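Local coordinates for putative membrane protein (PDB 5TF3), which is of unknown function but folds into a compact, mainly alpha-helical domain of the DUF1198 family, at residues 23-27 with 57-62; 87-91 with 114-119. One frame throughout, in Å; residues are numbered along the deposited sequence. Where two conformers were deposited one is given.

Contact 1: residues 23-27 with 57-62; sequences YIESM and LVFIYH
Tyr23 and His62 meet where two helices of an all-alpha fold cross: segments 23-27 and 57-62, on the short helix 22-29 and the long helix 48-65, have axes inclined at 72° and 10.3 Å apart at their closest. Met27 of the shorter helix and Tyr61, His62 and Val58 of the longer one make most of the contact. His62 reaches the backbone of its neighbour, its NE2 giving a hydrogen bond of 3.0 Å to Tyr23 O. That oxygen lies almost exactly in the imidazole plane, so the bond helps to fix the rotation of the ring. The same imidazole offers its face to the edge of the Tyr23 ring in an offset edge-to-face pair, the planes inclined at 65° and the centroids 5.5 Å apart. Trp76 of helix 70-82 stacks on His62 as well. One turn along the shorter helix Met27, present as selenomethionine, lies over a face of Tyr61: its CA stands 3.8 Å from the ring centroid, close to the ring normal, in a CH-pi contact. With CG anti to the backbone N (chi1 176°), the Met27 chain runs back along the tyrosine, the two side chains pointing in opposite senses, and brings SE to 3.7 Å from Leu57 O. The Tyr61 hydroxyl finds its polar partner beyond the crossing, in a hydrogen bond to Glu30. Ile13 of helix 2-17 touches both Ile24 and Val58; between these two, which cross at about a right angle, Ile24 CD1 rests 3.7 Å from Val58 CG2.

Contact 2: residues 87-91 with 114-119; sequences PILAA and FRRHYN
The loop between helices 70-82 and 91-100 lies against helix 108-122, where the amide of Asn119 bonds to both backbone polar groups of Leu89. Leu89 N gives a nearly straight bond (175°) of 3.1 Å to Asn119 OD1, and Asn119 ND2 returns one of 2.8 Å to Leu89 O. In each case the donor lies in the carbonyl plane on a lone pair of its acceptor, and the two bonds together hold the amide against rotation. OD1 has a further, weak bond from Asn123. In the conformer given for Arg115, one of two deposited, NH2 also donates to Leu89 O at 2.7 Å; this bond is bent (136°) and, resting on one conformer, is tentative. One residue earlier in the helix than Asn119, the Tyr118 hydroxyl gives a hydrogen bond of 2.7 Å to Pro87 O. That oxygen lies in the ring plane at its edge, and the hydroxyl approaches it in the carbonyl plane on a lone pair. The Leu89 side chain packs beside these bonds: its trans chi1 (-174°) carries CD2 to 3.8 Å from Arg115 CB, while CB lies 3.8 Å from Tyr118 CE2. Tyr56 and Ile60 of helix 48-65 also pack on this leucine. Ala90 then serves as the N-cap residue of helix 91-100. The contact thus belongs to an interhelical connection of an all-alpha domain, extended at residues 88-90 and hydrogen-bonded through its backbone by side chains of a neighbouring helix.

Helix 48-65 joins the two contacts, whose centres lie about 16 Å apart. One side of it meets helix 22-29 in contact 1, while Phe59 and Ile60, which take no part there, reach toward contact 2: Phe59 CZ lies 3.6 Å from Tyr118 CE1, and Ile60 CD1 4.1 Å from Leu89 CD1. Along the chain the contacts follow in series, contact 1 closing before contact 2 begins. They differ in depth and chemistry, contact 1 being buried with its centre about 6 Å from the chain centre and largely aromatic and apolar, contact 2 centred about 12 Å out and rich in hydrogen bonds to backbone. With the protein's function unknown, neither can be tied to an active site.

Contact 1: residues 23-27 with 57-62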
loop_
_atom_site.group_PDB
_atom_site.type_symbol
_atom_site.label_atom_id
_atom_site.label_comp_id
_atom_site.label_asym_id
_atom_site.label_seq_id
_atom_site.Cartn_x
_atom_site.Cartn_y
_atom_site.Cartn_z
ATOM N N TYR A 23 8.196 -6.755 5.447
ATOM C CA TYR A 23 7.753 -5.662 4.599
ATOM C C TYR A 23 6.558 -4.922 5.185
ATOM O O TYR A 23 6.366 -3.749 4.871
ATOM C CB TYR A 23 7.437 -6.186 3.202
ATOM C CG TYR A 23 8.681 -6.628 2.466
ATOM C CD1 TYR A 23 9.450 -5.713 1.774
ATOM C CD2 TYR A 23 9.098 -7.957 2.490
ATOM C CE1 TYR A 23 10.602 -6.100 1.108
ATOM C CE2 TYR A 23 10.255 -8.363 1.825
ATOM C CZ TYR A 23 10.999 -7.425 1.143
ATOM O OH TYR A 23 12.137 -7.798 0.470
ATOM N N ILE A 24 5.768 -5.570 6.034
ATOM C CA ILE A 24 4.648 -4.893 6.683
ATOM C C ILE A 24 5.109 -4.173 7.945
ATOM O O ILE A 24 4.732 -3.025 8.185
ATOM C CB ILE A 24 3.534 -5.910 6.994
ATOM C CG1 ILE A 24 3.229 -6.754 5.767
ATOM C CG2 ILE A 24 2.284 -5.202 7.464
ATOM C CD1 ILE A 24 2.862 -5.963 4.598
ATOM N N GLU A 25 5.934 -4.849 8.747
ATOM C CA GLU A 25 6.478 -4.256 9.964
ATOM C C GLU A 25 7.253 -2.978 9.666
ATOM O O GLU A 25 7.159 -2.001 10.415
ATOM C CB GLU A 25 7.361 -5.290 10.681
ATOM C CG GLU A 25 6.569 -6.541 11.104
ATOM C CD GLU A 25 7.431 -7.780 11.450
ATOM O OE1 GLU A 25 8.619 -7.845 11.049
ATOM O OE2 GLU A 25 6.893 -8.704 12.114
ATOM N N SER A 26 8.014 -2.953 8.569
ATOM C CA SER A 26 8.772 -1.745 8.244
ATOM C C SER A 26 7.846 -0.565 7.976
ATOM O O SER A 26 8.123 0.565 8.400
ATOM C CB SER A 26 9.678 -1.996 7.040
ATOM O OG SER A 26 10.703 -2.899 7.407
HETATM N N MSE A 27 6.742 -0.805 7.282
HETATM C CA MSE A 27 5.762 0.246 7.034
HETATM C C MSE A 27 5.107 0.739 8.328
HETATM O O MSE A 27 4.886 1.942 8.502
HETATM C CB MSE A 27 4.696 -0.251 6.053
HETATM C CG MSE A 27 3.592 0.752 5.807
HETATM SE SE MSE A 27 2.248 -0.066 4.694
HETATM C CE MSE A 27 1.596 -1.353 6.018
ATOM N N LEU A 57 -1.515 0.543 0.395
ATOM C CA LEU A 57 -0.627 1.311 1.270
ATOM C C LEU A 57 0.770 0.709 1.292
ATOM O O LEU A 57 1.768 1.442 1.335
ATOM C CB LEU A 57 -1.180 1.373 2.699
ATOM C CG LEU A 57 -2.290 2.379 2.982
ATOM C CD1 LEU A 57 -2.673 2.273 4.430
ATOM C CD2 LEU A 57 -1.838 3.778 2.656
ATOM N N VAL A 58 0.852 -0.624 1.321
ATOM C CA VAL A 58 2.134 -1.316 1.181
ATOM C C VAL A 58 2.835 -0.882 -0.103
ATOM O O VAL A 58 4.022 -0.527 -0.100
ATOM C CB VAL A 58 1.910 -2.840 1.220
ATOM C CG1 VAL A 58 3.204 -3.597 0.946
ATOM C CG2 VAL A 58 1.344 -3.245 2.587
ATOM N N PHE A 59 2.109 -0.893 -1.220
ATOM C CA PHE A 59 2.676 -0.446 -2.492
ATOM C C PHE A 59 3.190 0.991 -2.398
ATOM O O PHE A 59 4.339 1.274 -2.748
ATOM C CB PHE A 59 1.612 -0.575 -3.591
ATOM C CG PHE A 59 2.018 0.001 -4.921
ATOM C CD1 PHE A 59 1.767 1.338 -5.227
ATOM C CD2 PHE A 59 2.621 -0.801 -5.882
ATOM C CE1 PHE A 59 2.145 1.876 -6.446
ATOM C CE2 PHE A 59 2.991 -0.282 -7.114
ATOM C CZ PHE A 59 2.753 1.071 -7.399
ATOM N N ILE A 60 2.348 1.916 -1.929
ATOM C CA ILE A 60 2.758 3.322 -1.855
ATOM C C ILE A 60 3.981 3.484 -0.966
ATOM O O ILE A 60 4.925 4.206 -1.310
ATOM C CB ILE A 60 1.591 4.194 -1.363
ATOM C CG1 ILE A 60 0.517 4.322 -2.456
ATOM C CG2 ILE A 60 2.125 5.566 -0.879
ATOM C CD1 ILE A 60 -0.779 4.984 -1.999
ATOM N N TYR A 61 4.002 2.796 0.179
ATOM C CA TYR A 61 5.139 2.917 1.090
ATOM C C TYR A 61 6.428 2.468 0.422
ATOM O O TYR A 61 7.438 3.179 0.452
ATOM C CB TYR A 61 4.895 2.117 2.377
ATOM C CG TYR A 61 6.115 2.115 3.292
ATOM C CD1 TYR A 61 6.421 3.228 4.086
ATOM C CD2 TYR A 61 6.980 1.022 3.334
ATOM C CE1 TYR A 61 7.550 3.242 4.905
ATOM C CE2 TYR A 61 8.114 1.028 4.156
ATOM C CZ TYR A 61 8.388 2.136 4.933
ATOM O OH TYR A 61 9.506 2.138 5.737
ATOM N N HIS A 62 6.423 1.286 -0.187
ATOM C CA HIS A 62 7.668 0.771 -0.746
ATOM C C HIS A 62 8.059 1.454 -2.054
ATOM O O HIS A 62 9.233 1.393 -2.429
ATOM C CB HIS A 62 7.575 -0.752 -0.913
ATOM C CG HIS A 62 7.611 -1.464 0.399
ATOM N ND1 HIS A 62 8.762 -1.565 1.152
ATOM C CD2 HIS A 62 6.624 -2.009 1.146
ATOM C CE1 HIS A 62 8.493 -2.195 2.281
ATOM N NE2 HIS A 62 7.200 -2.468 2.307
#

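Contact 2: residues 87-91 with 114-119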
loop_
_atom_site.group_PDB
_atom_site.type_symbol
_atom_site.label_atom_id
_atom_site.label_comp_id
_atom_site.label_asym_id
_atom_site.label_seq_id
_atom_site.Cartn_x
_atom_site.Cartn_y
_atom_site.Cartn_z
ATOM N N PRO A 87 -3.691 -3.364 -10.511
ATOM C CA PRO A 87 -2.539 -2.467 -10.384
ATOM C C PRO A 87 -2.893 -0.998 -10.576
ATOM O O PRO A 87 -2.003 -0.146 -10.497
ATOM C CB PRO A 87 -1.606 -2.956 -11.506
ATOM C CG PRO A 87 -2.549 -3.452 -12.556
ATOM C CD PRO A 87 -3.753 -4.010 -11.834
ATOM N N ILE A 88 -4.159 -0.667 -10.833
ATOM C CA ILE A 88 -4.537 0.734 -10.978
ATOM C C ILE A 88 -4.538 1.393 -9.607
ATOM O O ILE A 88 -5.129 0.882 -8.649
ATOM C CB ILE A 88 -5.903 0.859 -11.667
ATOM C CG1 ILE A 88 -5.840 0.318 -13.095
ATOM C CG2 ILE A 88 -6.356 2.316 -11.694
ATOM C CD1 ILE A 88 -7.162 0.409 -13.817
ATOM N N LEU A 89 -3.847 2.519 -9.496
ATOM C CA LEU A 89 -3.738 3.246 -8.240
ATOM C C LEU A 89 -4.702 4.427 -8.281
ATOM O O LEU A 89 -4.667 5.235 -9.218
ATOM C CB LEU A 89 -2.298 3.711 -8.007
ATOM C CG LEU A 89 -2.012 4.371 -6.662
ATOM C CD1 LEU A 89 -2.069 3.348 -5.543
ATOM C CD2 LEU A 89 -0.684 5.116 -6.665
ATOM N N ALA A 90 -5.588 4.500 -7.292
ATOM C CA ALA A 90 -6.680 5.461 -7.301
ATOM C C ALA A 90 -6.469 6.519 -6.225
ATOM O O ALA A 90 -5.657 6.352 -5.313
ATOM C CB ALA A 90 -8.027 4.759 -7.094
ATOM N N ALA A 91 -7.227 7.613 -6.345
ATOM C CA ALA A 91 -7.052 8.769 -5.467
ATOM C C ALA A 91 -7.301 8.419 -4.009
ATOM O O ALA A 91 -6.718 9.039 -3.112
ATOM C CB ALA A 91 -7.992 9.902 -5.879
ATOM N N PHE A 114 3.014 11.356 -8.711
ATOM C CA PHE A 114 3.490 9.974 -8.750
ATOM C C PHE A 114 2.387 9.039 -9.232
ATOM O O PHE A 114 2.609 8.190 -10.107
ATOM C CB PHE A 114 4.008 9.548 -7.372
ATOM C CG PHE A 114 4.239 8.063 -7.249
ATOM C CD1 PHE A 114 5.422 7.485 -7.720
ATOM C CD2 PHE A 114 3.268 7.239 -6.702
ATOM C CE1 PHE A 114 5.636 6.095 -7.623
ATOM C CE2 PHE A 114 3.475 5.850 -6.611
ATOM C CZ PHE A 114 4.659 5.285 -7.069
ATOM N N ARG A 115 1.175 9.193 -8.682
ATOM C CA ARG A 115 0.070 8.332 -9.096
ATOM C C ARG A 115 -0.268 8.541 -10.566
ATOM O O ARG A 115 -0.495 7.574 -11.306
ATOM C CB ARG A 115 -1.166 8.591 -8.227
ATOM C CG ARG A 115 -2.456 8.002 -8.807
ATOM C CD ARG A 115 -3.533 7.758 -7.742
ATOM N NE ARG A 115 -4.660 8.683 -7.832
ATOM C CZ ARG A 115 -5.620 8.632 -8.759
ATOM N NH1 ARG A 115 -6.602 9.525 -8.749
ATOM N NH2 ARG A 115 -5.600 7.696 -9.697
ATOM N N ARG A 116 -0.303 9.795 -11.010
ATOM C CA ARG A 116 -0.642 10.059 -12.408
ATOM C C ARG A 116 0.401 9.464 -13.347
ATOM O O ARG A 116 0.056 8.811 -14.342
ATOM C CB ARG A 116 -0.786 11.562 -12.641
ATOM C CG ARG A 116 -1.445 11.909 -14.007
ATOM C CD ARG A 116 -1.575 13.417 -14.165
ATOM N NE ARG A 116 -0.250 14.010 -14.273
ATOM C CZ ARG A 116 0.454 14.059 -15.397
ATOM N NH1 ARG A 116 -0.040 13.554 -16.526
ATOM N NH2 ARG A 116 1.658 14.612 -15.384
ATOM N N HIS A 117 1.683 9.683 -13.055
ATOM C CA HIS A 117 2.722 9.130 -13.918
ATOM C C HIS A 117 2.786 7.610 -13.814
ATOM O O HIS A 117 3.083 6.937 -14.807
ATOM C CB HIS A 117 4.078 9.757 -13.583
ATOM C CG HIS A 117 4.241 11.152 -14.106
ATOM N ND1 HIS A 117 3.995 12.270 -13.338
ATOM C CD2 HIS A 117 4.609 11.609 -15.327
ATOM C CE1 HIS A 117 4.208 13.355 -14.061
ATOM N NE2 HIS A 117 4.584 12.982 -15.270
ATOM N N TYR A 118 2.494 7.054 -12.637
ATOM C CA TYR A 118 2.517 5.605 -12.472
ATOM C C TYR A 118 1.461 4.942 -13.346
ATOM O O TYR A 118 1.750 3.986 -14.070
ATOM C CB TYR A 118 2.307 5.230 -10.998
ATOM C CG TYR A 118 1.886 3.788 -10.850
ATOM C CD1 TYR A 118 2.794 2.750 -11.093
ATOM C CD2 TYR A 118 0.578 3.458 -10.497
ATOM C CE1 TYR A 118 2.407 1.423 -10.998
ATOM C CE2 TYR A 118 0.185 2.138 -10.383
ATOM C CZ TYR A 118 1.103 1.128 -10.638
ATOM O OH TYR A 118 0.722 -0.187 -10.535
ATOM N N ASN A 119 0.227 5.444 -13.301
ATOM C CA ASN A 119 -0.825 4.835 -14.108
ATOM C C ASN A 119 -0.545 5.015 -15.595
ATOM O O ASN A 119 -0.722 4.084 -16.389
ATOM C CB ASN A 119 -2.184 5.432 -13.720
ATOM C CG ASN A 119 -2.681 4.918 -12.384
ATOM O OD1 ASN A 119 -2.573 3.724 -12.078
ATOM N ND2 ASN A 119 -3.212 5.826 -11.564
#